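Local coordinates for protein sialyltransferase 0160 (PDB 4R84) that probably transfers sialic acid from its activated donor CMP-sialic acid to galactoside acceptors, as a sialyltransferase with a GT-B fold, at residues A[48-53]-A[96-101]; A[154-159]-A[430-435]; A[379-384]-A[419-424]. All blocks are in the same frame, centred on the assembly; numbering follows the deposited sequence.

Interaction 1: A[48-53]-A[96-101]; sequences LTPIDA and FTFKGI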
loop_
_atom_site.group_PDB
_atom_site.type_symbol
_atom_site.label_atom_id
_atom_site.label_comp_id
_atom_site.label_asym_id
_atom_site.label_seq_id
_atom_site.Cartn_x
_atom_site.Cartn_y
_atom_site.Cartn_z
ATOM N N LEU A 48 -33.513 10.024 5.827
ATOM C CA LEU A 48 -34.025 10.784 4.693
ATOM C C LEU A 48 -34.506 12.157 5.167
ATOM O O LEU A 48 -35.254 12.276 6.149
ATOM C CB LEU A 48 -35.138 10.021 3.977
ATOM C CG LEU A 48 -34.600 8.851 3.144
ATOM C CD1 LEU A 48 -35.684 7.839 2.864
ATOM C CD2 LEU A 48 -33.939 9.309 1.849
ATOM N N THR A 49 -34.089 13.194 4.447
ATOM C CA THR A 49 -34.376 14.566 4.845
ATOM C C THR A 49 -34.279 15.462 3.611
ATOM O O THR A 49 -33.566 15.135 2.660
ATOM C CB THR A 49 -33.393 15.047 5.937
ATOM O OG1 THR A 49 -33.831 16.293 6.487
ATOM C CG2 THR A 49 -31.994 15.203 5.366
ATOM N N PRO A 50 -35.024 16.577 3.598
ATOM C CA PRO A 50 -34.842 17.489 2.465
ATOM C C PRO A 50 -33.440 18.080 2.440
ATOM O O PRO A 50 -32.866 18.337 3.495
ATOM C CB PRO A 50 -35.892 18.580 2.717
ATOM C CG PRO A 50 -36.928 17.912 3.607
ATOM C CD PRO A 50 -36.133 16.990 4.478
ATOM N N ILE A 51 -32.895 18.266 1.244
ATOM C CA ILE A 51 -31.582 18.866 1.072
ATOM C C ILE A 51 -31.683 20.379 0.898
ATOM O O ILE A 51 -32.339 20.850 -0.031
ATOM C CB ILE A 51 -30.843 18.273 -0.139
ATOM C CG1 ILE A 51 -30.627 16.775 0.057
ATOM C CG2 ILE A 51 -29.520 18.998 -0.357
ATOM C CD1 ILE A 51 -30.108 16.420 1.435
ATOM N N ASP A 52 -31.035 21.125 1.792
ATOM C CA ASP A 52 -30.986 22.590 1.725
ATOM C C ASP A 52 -32.352 23.236 1.546
ATOM O O ASP A 52 -32.538 24.078 0.666
ATOM C CB ASP A 52 -30.074 23.048 0.578
ATOM C CG ASP A 52 -28.630 22.625 0.768
ATOM O OD1 ASP A 52 -28.218 22.383 1.924
ATOM O OD2 ASP A 52 -27.903 22.546 -0.246
ATOM N N ALA A 53 -33.298 22.844 2.387
ATOM C CA ALA A 53 -34.656 23.361 2.301
ATOM C C ALA A 53 -35.034 24.013 3.632
ATOM O O ALA A 53 -34.362 23.802 4.638
ATOM C CB ALA A 53 -35.632 22.240 1.937
ATOM N N PHE A 96 -36.413 7.852 -3.225
ATOM C CA PHE A 96 -37.413 8.632 -2.459
ATOM C C PHE A 96 -37.433 10.072 -2.950
ATOM O O PHE A 96 -36.389 10.640 -3.271
ATOM C CB PHE A 96 -37.119 8.586 -0.960
ATOM C CG PHE A 96 -37.059 7.192 -0.412
ATOM C CD1 PHE A 96 -38.211 6.540 -0.010
ATOM C CD2 PHE A 96 -35.851 6.511 -0.353
ATOM C CE1 PHE A 96 -38.154 5.241 0.492
ATOM C CE2 PHE A 96 -35.792 5.224 0.142
ATOM C CZ PHE A 96 -36.943 4.585 0.564
ATOM N N THR A 97 -38.631 10.647 -3.046
ATOM C CA THR A 97 -38.764 12.037 -3.465
ATOM C C THR A 97 -39.531 12.846 -2.421
ATOM O O THR A 97 -40.639 12.469 -1.994
ATOM C CB THR A 97 -39.464 12.144 -4.833
ATOM O OG1 THR A 97 -38.593 11.641 -5.848
ATOM C CG2 THR A 97 -39.813 13.589 -5.161
ATOM N N PHE A 98 -38.919 13.939 -1.974
ATOM C CA PHE A 98 -39.606 14.872 -1.090
ATOM C C PHE A 98 -40.056 16.070 -1.906
ATOM O O PHE A 98 -39.295 16.600 -2.717
ATOM C CB PHE A 98 -38.703 15.326 0.059
ATOM C CG PHE A 98 -39.317 16.395 0.921
ATOM C CD1 PHE A 98 -40.120 16.051 1.993
ATOM C CD2 PHE A 98 -39.102 17.744 0.647
ATOM C CE1 PHE A 98 -40.703 17.035 2.794
ATOM C CE2 PHE A 98 -39.677 18.732 1.438
ATOM C CZ PHE A 98 -40.473 18.377 2.514
ATOM N N LYS A 99 -41.293 16.495 -1.690
ATOM C CA LYS A 99 -41.805 17.711 -2.308
ATOM C C LYS A 99 -42.312 18.638 -1.219
ATOM O O LYS A 99 -43.122 18.237 -0.392
ATOM C CB LYS A 99 -42.931 17.404 -3.300
ATOM C CG LYS A 99 -42.477 16.672 -4.547
ATOM C CD LYS A 99 -43.652 16.212 -5.395
ATOM C CE LYS A 99 -43.169 15.413 -6.596
ATOM N NZ LYS A 99 -44.296 14.785 -7.339
ATOM N N GLY A 100 -41.820 19.871 -1.211
ATOM C CA GLY A 100 -42.267 20.841 -0.230
ATOM C C GLY A 100 -42.567 22.153 -0.921
ATOM O O GLY A 100 -41.787 22.641 -1.740
ATOM N N ILE A 101 -43.694 22.753 -0.562
ATOM C CA ILE A 101 -44.110 23.987 -1.195
ATOM C C ILE A 101 -44.276 25.062 -0.143
ATOM O O ILE A 101 -44.903 24.836 0.887
ATOM C CB ILE A 101 -45.426 23.792 -1.972
ATOM C CG1 ILE A 101 -45.250 22.704 -3.036
ATOM C CG2 ILE A 101 -45.867 25.089 -2.614
ATOM C CD1 ILE A 101 -46.551 22.234 -3.653
#

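Interaction 2: A[154-159]-A[430-435]; sequences WKRVTV and KISFEV. With CSF (cytidine-5'-monophosphate-3-fluoro-N-acetyl-neuraminic acid), chain E.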
loop_
_atom_site.group_PDB
_atom_site.type_symbol
_atom_site.label_atom_id
_atom_site.label_comp_id
_atom_site.label_asym_id
_atom_site.label_seq_id
_atom_site.Cartn_x
_atom_site.Cartn_y
_atom_site.Cartn_z
ATOM N N TRP A 154 0.322 -6.656 9.983
ATOM C CA TRP A 154 1.526 -6.026 9.458
ATOM C C TRP A 154 2.699 -6.336 10.367
ATOM O O TRP A 154 2.600 -6.186 11.578
ATOM C CB TRP A 154 1.372 -4.517 9.385
ATOM C CG TRP A 154 0.467 -3.986 8.337
ATOM C CD1 TRP A 154 0.102 -4.585 7.169
ATOM C CD2 TRP A 154 -0.188 -2.719 8.374
ATOM N NE1 TRP A 154 -0.759 -3.748 6.473
ATOM C CE2 TRP A 154 -0.948 -2.601 7.196
ATOM C CE3 TRP A 154 -0.226 -1.675 9.312
ATOM C CZ2 TRP A 154 -1.723 -1.472 6.913
ATOM C CZ3 TRP A 154 -0.995 -0.550 9.029
ATOM C CH2 TRP A 154 -1.735 -0.461 7.840
ATOM N N LYS A 155 3.826 -6.724 9.793
ATOM C CA LYS A 155 4.967 -7.077 10.627
ATOM C C LYS A 155 5.777 -5.860 11.057
ATOM O O LYS A 155 6.323 -5.838 12.162
ATOM C CB LYS A 155 5.862 -8.076 9.882
ATOM C CG LYS A 155 6.877 -8.774 10.787
ATOM C CD LYS A 155 7.371 -10.068 10.149
ATOM C CE LYS A 155 8.528 -10.678 10.938
ATOM N NZ LYS A 155 9.755 -9.805 10.849
ATOM N N ARG A 156 5.849 -4.844 10.197
ATOM C CA ARG A 156 6.772 -3.727 10.430
ATOM C C ARG A 156 6.057 -2.454 10.889
ATOM O O ARG A 156 6.585 -1.689 11.688
ATOM C CB ARG A 156 7.601 -3.445 9.178
ATOM C CG ARG A 156 8.571 -4.569 8.775
ATOM C CD ARG A 156 9.765 -4.005 8.004
ATOM N NE ARG A 156 10.467 -3.017 8.818
ATOM C CZ ARG A 156 11.350 -2.143 8.343
ATOM N NH1 ARG A 156 11.631 -2.127 7.047
ATOM N NH2 ARG A 156 11.937 -1.279 9.168
ATOM N N VAL A 157 4.875 -2.203 10.350
ATOM C CA VAL A 157 4.092 -1.051 10.780
ATOM C C VAL A 157 3.195 -1.391 11.967
ATOM O O VAL A 157 2.357 -2.306 11.902
ATOM C CB VAL A 157 3.247 -0.502 9.631
ATOM C CG1 VAL A 157 2.363 0.647 10.125
ATOM C CG2 VAL A 157 4.147 -0.044 8.506
ATOM N N THR A 158 3.355 -0.637 13.053
ATOM C CA THR A 158 2.647 -0.911 14.298
ATOM C C THR A 158 1.543 0.102 14.578
ATOM O O THR A 158 1.789 1.295 14.660
ATOM C CB THR A 158 3.619 -0.928 15.487
ATOM O OG1 THR A 158 4.563 -1.983 15.292
ATOM C CG2 THR A 158 2.866 -1.179 16.781
ATOM N N VAL A 159 0.314 -0.395 14.693
ATOM C CA VAL A 159 -0.824 0.445 15.001
ATOM C C VAL A 159 -1.221 0.190 16.455
ATOM O O VAL A 159 -1.605 -0.921 16.788
ATOM C CB VAL A 159 -1.996 0.152 14.062
ATOM C CG1 VAL A 159 -3.070 1.187 14.248
ATOM C CG2 VAL A 159 -1.510 0.135 12.610
ATOM N N LYS A 430 14.763 3.023 13.201
ATOM C CA LYS A 430 13.515 2.250 13.202
ATOM C C LYS A 430 12.564 2.624 12.050
ATOM O O LYS A 430 11.755 1.810 11.586
ATOM C CB LYS A 430 12.791 2.433 14.544
ATOM C CG LYS A 430 11.515 1.604 14.679
ATOM C CD LYS A 430 10.886 1.751 16.060
ATOM C CE LYS A 430 9.673 0.831 16.217
ATOM N NZ LYS A 430 9.166 0.798 17.624
ATOM N N ILE A 431 12.666 3.856 11.580
ATOM C CA ILE A 431 11.803 4.328 10.494
ATOM C C ILE A 431 12.173 3.628 9.189
ATOM O O ILE A 431 13.339 3.572 8.829
ATOM C CB ILE A 431 11.934 5.845 10.313
ATOM C CG1 ILE A 431 11.666 6.535 11.657
ATOM C CG2 ILE A 431 10.979 6.344 9.206
ATOM C CD1 ILE A 431 12.018 7.988 11.686
ATOM N N SER A 432 11.192 3.094 8.476
ATOM C CA SER A 432 11.461 2.538 7.153
ATOM C C SER A 432 11.867 3.664 6.222
ATOM O O SER A 432 11.195 4.685 6.165
ATOM C CB SER A 432 10.241 1.798 6.598
ATOM O OG SER A 432 9.976 0.623 7.352
ATOM N N PHE A 433 12.960 3.486 5.485
ATOM C CA PHE A 433 13.421 4.552 4.596
ATOM C C PHE A 433 12.316 4.990 3.627
ATOM O O PHE A 433 12.218 6.164 3.260
ATOM C CB PHE A 433 14.650 4.105 3.799
ATOM C CG PHE A 433 15.274 5.219 2.988
ATOM C CD1 PHE A 433 14.750 5.574 1.749
ATOM C CD2 PHE A 433 16.373 5.909 3.464
ATOM C CE1 PHE A 433 15.301 6.603 1.006
ATOM C CE2 PHE A 433 16.941 6.937 2.717
ATOM C CZ PHE A 433 16.402 7.283 1.493
ATOM N N GLU A 434 11.498 4.032 3.204
ATOM C CA GLU A 434 10.427 4.299 2.237
ATOM C C GLU A 434 9.423 5.358 2.733
ATOM O O GLU A 434 8.719 5.984 1.927
ATOM C CB GLU A 434 9.712 2.990 1.886
ATOM C CG GLU A 434 10.578 1.961 1.112
ATOM C CD GLU A 434 11.470 1.086 2.002
ATOM O OE1 GLU A 434 11.479 1.272 3.233
ATOM O OE2 GLU A 434 12.156 0.178 1.470
ATOM N N VAL A 435 9.368 5.565 4.049
ATOM C CA VAL A 435 8.550 6.641 4.618
ATOM C C VAL A 435 8.985 8.010 4.062
ATOM O O VAL A 435 8.149 8.865 3.781
ATOM C CB VAL A 435 8.615 6.658 6.171
ATOM C CG1 VAL A 435 8.068 7.965 6.741
ATOM C CG2 VAL A 435 7.848 5.469 6.758
HETATM C C5A CSF E . 18.762 -8.728 1.613
HETATM C C4A CSF E . 17.325 -8.719 2.119
HETATM C C2A CSF E . 17.980 -6.907 3.760
HETATM O O6A CSF E . 19.293 -6.968 3.173
HETATM C C6A CSF E . 19.337 -7.329 1.797
HETATM C C3A CSF E . 17.262 -8.256 3.579
HETATM O O4A CSF E . 16.783 -10.040 1.990
HETATM N N5A CSF E . 18.780 -9.082 0.211
HETATM C C7A CSF E . 20.792 -7.314 1.373
HETATM C C8A CSF E . 21.372 -5.921 1.538
HETATM C C9A CSF E . 22.763 -5.850 0.920
HETATM O O9A CSF E . 23.234 -4.511 1.073
HETATM O O8A CSF E . 20.523 -5.005 0.847
HETATM O O7A CSF E . 21.535 -8.213 2.198
HETATM C C1A CSF E . 18.124 -6.604 5.238
HETATM O OBA CSF E . 17.093 -6.403 5.909
HETATM O OAA CSF E . 19.265 -6.575 5.757
HETATM O O1A CSF E . 17.144 -5.905 3.179
HETATM O O2A CSF E . 16.853 -4.099 1.489
HETATM N N1 CSF E . 16.296 0.039 5.702
HETATM C C2 CSF E . 16.290 1.365 6.163
HETATM N N3 CSF E . 17.448 2.060 6.229
HETATM C C4 CSF E . 18.599 1.470 5.839
HETATM C C5 CSF E . 18.618 0.149 5.391
HETATM C C6 CSF E . 17.428 -0.569 5.337
HETATM C "C3'" CSF E . 14.437 -1.540 3.591
HETATM C "C2'" CSF E . 14.172 -0.360 4.488
HETATM C "C1'" CSF E . 15.017 -0.687 5.698
HETATM O "O4'" CSF E . 15.250 -2.098 5.685
HETATM C "C4'" CSF E . 14.534 -2.669 4.591
HETATM P PA CSF E . 17.502 -4.366 2.824
HETATM O "O5'" CSF E . 16.637 -3.490 3.826
HETATM C "C5'" CSF E . 15.290 -3.871 4.067
HETATM O "O3'" CSF E . 13.407 -1.705 2.624
HETATM O "O2'" CSF E . 12.806 -0.361 4.923
HETATM N N4 CSF E . 19.761 2.165 5.903
HETATM O O2 CSF E . 15.199 1.888 6.514
HETATM O O3A CSF E . 18.948 -4.027 3.064
HETATM C C10 CSF E . 19.548 -10.055 -0.287
HETATM O O10 CSF E . 20.229 -10.785 0.419
HETATM C C11 CSF E . 19.536 -10.180 -1.785
HETATM F F3A CSF E . 17.865 -9.181 4.399
HETATM O O HOH W 1 11.137 -0.743 11.887
#

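Interaction 3: A[379-384]-A[419-424]; sequences QQVNVI and GSFPDM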
loop_
_atom_site.group_PDB
_atom_site.type_symbol
_atom_site.label_atom_id
_atom_site.label_comp_id
_atom_site.label_asym_id
_atom_site.label_seq_id
_atom_site.Cartn_x
_atom_site.Cartn_y
_atom_site.Cartn_z
ATOM N N GLN A 379 34.068 -0.137 7.682
ATOM C CA GLN A 379 33.996 -0.060 6.235
ATOM C C GLN A 379 33.008 1.004 5.794
ATOM O O GLN A 379 33.240 1.714 4.812
ATOM C CB GLN A 379 33.615 -1.404 5.626
ATOM C CG GLN A 379 34.633 -2.502 5.884
ATOM C CD GLN A 379 36.061 -2.008 5.699
ATOM O OE1 GLN A 379 36.481 -1.709 4.592
ATOM N NE2 GLN A 379 36.824 -1.970 6.793
ATOM N N GLN A 380 31.911 1.138 6.539
ATOM C CA GLN A 380 30.896 2.121 6.189
ATOM C C GLN A 380 31.404 3.522 6.487
ATOM O O GLN A 380 31.161 4.450 5.712
ATOM C CB GLN A 380 29.594 1.815 6.914
ATOM C CG GLN A 380 29.061 0.422 6.527
ATOM C CD GLN A 380 27.727 0.095 7.175
ATOM O OE1 GLN A 380 26.723 0.767 6.938
ATOM N NE2 GLN A 380 27.719 -0.930 8.009
ATOM N N VAL A 381 32.145 3.668 7.585
ATOM C CA VAL A 381 32.810 4.935 7.876
ATOM C C VAL A 381 33.771 5.287 6.740
ATOM O O VAL A 381 33.827 6.434 6.284
ATOM C CB VAL A 381 33.566 4.890 9.220
ATOM C CG1 VAL A 381 34.395 6.149 9.403
ATOM C CG2 VAL A 381 32.565 4.771 10.366
ATOM N N ASN A 382 34.498 4.289 6.244
ATOM C CA ASN A 382 35.408 4.515 5.120
ATOM C C ASN A 382 34.632 5.001 3.900
ATOM O O ASN A 382 35.082 5.906 3.198
ATOM C CB ASN A 382 36.181 3.247 4.772
ATOM C CG ASN A 382 37.149 2.830 5.864
ATOM O OD1 ASN A 382 37.432 3.592 6.789
ATOM N ND2 ASN A 382 37.673 1.610 5.753
ATOM N N VAL A 383 33.463 4.408 3.644
ATOM C CA VAL A 383 32.639 4.856 2.521
ATOM C C VAL A 383 32.244 6.333 2.667
ATOM O O VAL A 383 32.326 7.106 1.714
ATOM C CB VAL A 383 31.350 3.999 2.351
ATOM C CG1 VAL A 383 30.481 4.579 1.237
ATOM C CG2 VAL A 383 31.712 2.565 2.022
ATOM N N ILE A 384 31.794 6.732 3.850
ATOM C CA ILE A 384 31.398 8.125 4.054
ATOM C C ILE A 384 32.592 9.071 3.882
ATOM O O ILE A 384 32.476 10.130 3.265
ATOM C CB ILE A 384 30.803 8.337 5.447
ATOM C CG1 ILE A 384 29.607 7.402 5.633
ATOM C CG2 ILE A 384 30.405 9.815 5.640
ATOM C CD1 ILE A 384 29.110 7.325 7.063
ATOM N N GLY A 419 28.907 8.165 15.627
ATOM C CA GLY A 419 29.907 8.759 16.491
ATOM C C GLY A 419 31.172 9.160 15.752
ATOM O O GLY A 419 32.008 9.883 16.296
ATOM N N SER A 420 31.320 8.699 14.515
ATOM C CA SER A 420 32.540 8.979 13.753
ATOM C C SER A 420 32.462 10.295 12.994
ATOM O O SER A 420 33.454 10.766 12.433
ATOM C CB SER A 420 32.835 7.848 12.768
ATOM O OG SER A 420 33.008 6.623 13.443
ATOM N N PHE A 421 31.279 10.893 13.004
ATOM C CA PHE A 421 31.026 12.153 12.321
ATOM C C PHE A 421 30.210 13.052 13.234
ATOM O O PHE A 421 28.989 12.964 13.274
ATOM C CB PHE A 421 30.300 11.911 10.986
ATOM C CG PHE A 421 31.067 11.030 10.046
ATOM C CD1 PHE A 421 30.941 9.657 10.097
ATOM C CD2 PHE A 421 31.962 11.581 9.140
ATOM C CE1 PHE A 421 31.676 8.841 9.264
ATOM C CE2 PHE A 421 32.697 10.766 8.295
ATOM C CZ PHE A 421 32.555 9.394 8.360
ATOM N N PRO A 422 30.905 13.895 14.007
ATOM C CA PRO A 422 30.318 14.733 15.057
ATOM C C PRO A 422 29.151 15.610 14.589
ATOM O O PRO A 422 28.233 15.844 15.370
ATOM C CB PRO A 422 31.498 15.597 15.506
ATOM C CG PRO A 422 32.701 14.743 15.223
ATOM C CD PRO A 422 32.372 14.050 13.936
ATOM N N ASP A 423 29.182 16.104 13.355
ATOM C CA ASP A 423 28.110 16.996 12.922
ATOM C C ASP A 423 27.062 16.289 12.066
ATOM O O ASP A 423 26.206 16.936 11.464
ATOM C CB ASP A 423 28.693 18.155 12.122
ATOM C CG ASP A 423 29.469 19.137 12.986
ATOM O OD1 ASP A 423 29.168 19.272 14.194
ATOM O OD2 ASP A 423 30.400 19.765 12.442
ATOM N N MET A 424 27.089 14.962 12.064
ATOM C CA MET A 424 26.135 14.188 11.283
ATOM C C MET A 424 24.848 14.045 12.087
ATOM O O MET A 424 24.879 13.778 13.283
ATOM C CB MET A 424 26.708 12.824 10.891
ATOM C CG MET A 424 25.828 12.037 9.894
ATOM S SD MET A 424 26.670 10.591 9.193
ATOM C CE MET A 424 26.969 9.608 10.640
#

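Interaction 1: A[48-53]-A[96-101]
Leu-48 and Pro-50 lie against Phe-96 and Phe-98 inside a small beta-sandwich, the N-terminal PKD-like domain of this enzyme. The 96-101 segment belongs to strand 92-101, between strands 59-66 and 106-125. Leu-48 ends strand 45-48 and is backbone-bonded to Phe-81, while Pro-50 follows in the loop; the contact thus joins this part of the sandwich to strand 92-101. Each pair is one aliphatic group set over one aromatic face. The methyl CD1 of Leu-48 sits 3.7 Å from the centroid of the Phe-96 ring, a CH-pi contact that leans toward the ring's rim, with CD2 of Phe-96 the closest ring atom at 3.5 Å from Leu-48 CD1. The two side chains meet roughly at right angles. Pro-50 is more centred: its CG stands over the middle of the Phe-98 ring, only 10° off the ring normal. The two rings reach the contact by different torsions. In Phe-96, CG is anti to the carbonyl carbon (chi1 -57°), whereas in Phe-98 it is anti to the backbone N (chi1 174°). Trp-62 and Phe-57 also meet the Phe-98 ring, Phe-57 edge-to-face. Just before Phe-96, Cys-95 is disulfide-bonded to Cys-66, tying strand 92-101 to strand 59-66. Pro-50 CB lies past the rim, 3.9 Å from Phe-98 CD2, so of the proline ring it is CG that covers the face.

Interaction 2: A[154-159]-A[430-435]
The donor-nucleotide pocket, in the cleft between the two Rossmann-like halves of the GT-B fold, brings Arg-156 and Ser-432 together beside the ribose of the bound CMP-3-fluoro-sialic acid. Arg-156 comes from the loop after strand 149-154, its chain bent at chi3 (58°), which turns the guanidinium toward the opposite half. Ser-432 OG lies over one face of that group, 3.2 Å from Arg-156 NH1, at an angle too poor for a hydrogen bond; the hydroxyl is bonded to Ser-128 OG instead. The edge of the guanidinium does the polar work. In its plane, Arg-156 NH1 donates to the ribose O2' at 3.0 Å, and NH2 donates to a water that in turn donates to the carbonyl O of Lys-430. Two residues after Ser-432, Glu-434 takes both ribose hydroxyls: O2' donates to OE1 at 2.7 Å, and O3' to OE2 at a very short 2.5 Å. The base is held by the backbone, Phe-433 N donating to the cytosine O2 at 2.9 Å. Ribose O2' thus accepts from Arg-156 and donates to Glu-434, a pairing that probably polarises the hydroxyl and lets the donor itself bridge the two halves of the enzyme.

Interaction 3: A[379-384]-A[419-424]
Phe-421 pushes its ring against Ile-384 and Val-381 of helix 373-388. Ile-384 lays the methyl CG2 over one ring face, 3.5 Å from Phe-421 CZ, in a CH-pi contact displaced toward the rim and 27° off the normal. That methyl is anti to the backbone N, while the CG1 branch, beside the backbone N, brings CD1 to 3.7 Å from Phe-421 CE1. Val-381 runs past the Phe-421 side chain in the opposite direction, its CG1 3.8 Å from Phe-421 CE1, and its carbonyl O lies at the ring's edge. The other methyl of Val-381, CG2, touches Ser-420, 3.6 Å from its OG; this hydroxyl is tied back to the carbonyl of Ile-416 in the preceding helix. One step further out, a type I turn runs from Phe-421 to Met-424, closed by a bond from Met-424 N to Phe-421 O (3.0 Å), and it swings the chain from helix 412-419 into strand 425-427. Phe-421 and Met-424 both also rest on Leu-402 of strand 401-405. Ile-384 itself touches Ile-417 of helix 412-419 and Phe-361 of strand 358-362. The contact therefore fills the corner where helices 373-388 and 412-419 meet the four-stranded parallel sheet of the nucleotide-binding half.

In the fold
The chain first makes interaction 1, in the separate N-terminal sandwich, then enters the catalytic part, where interaction 2 opens at 154-159, interaction 3 forms entirely within the intervening chain, and 430-435 closes interaction 2. Interaction 1 is remote: its centre lies about 48 Å from that of interaction 2 and about 69 Å from that of interaction 3. Interactions 2 and 3 are closer, centres about 25 Å apart. Interaction 3 and segment 430-435 belong to the half built on the parallel sheet, whereas 154-159 comes from the mixed-sheet half. Interaction 2 thus joins the two halves at the donor, interaction 3 packs a helix and turn away from it, and interaction 1 belongs to a domain well away from the donor site.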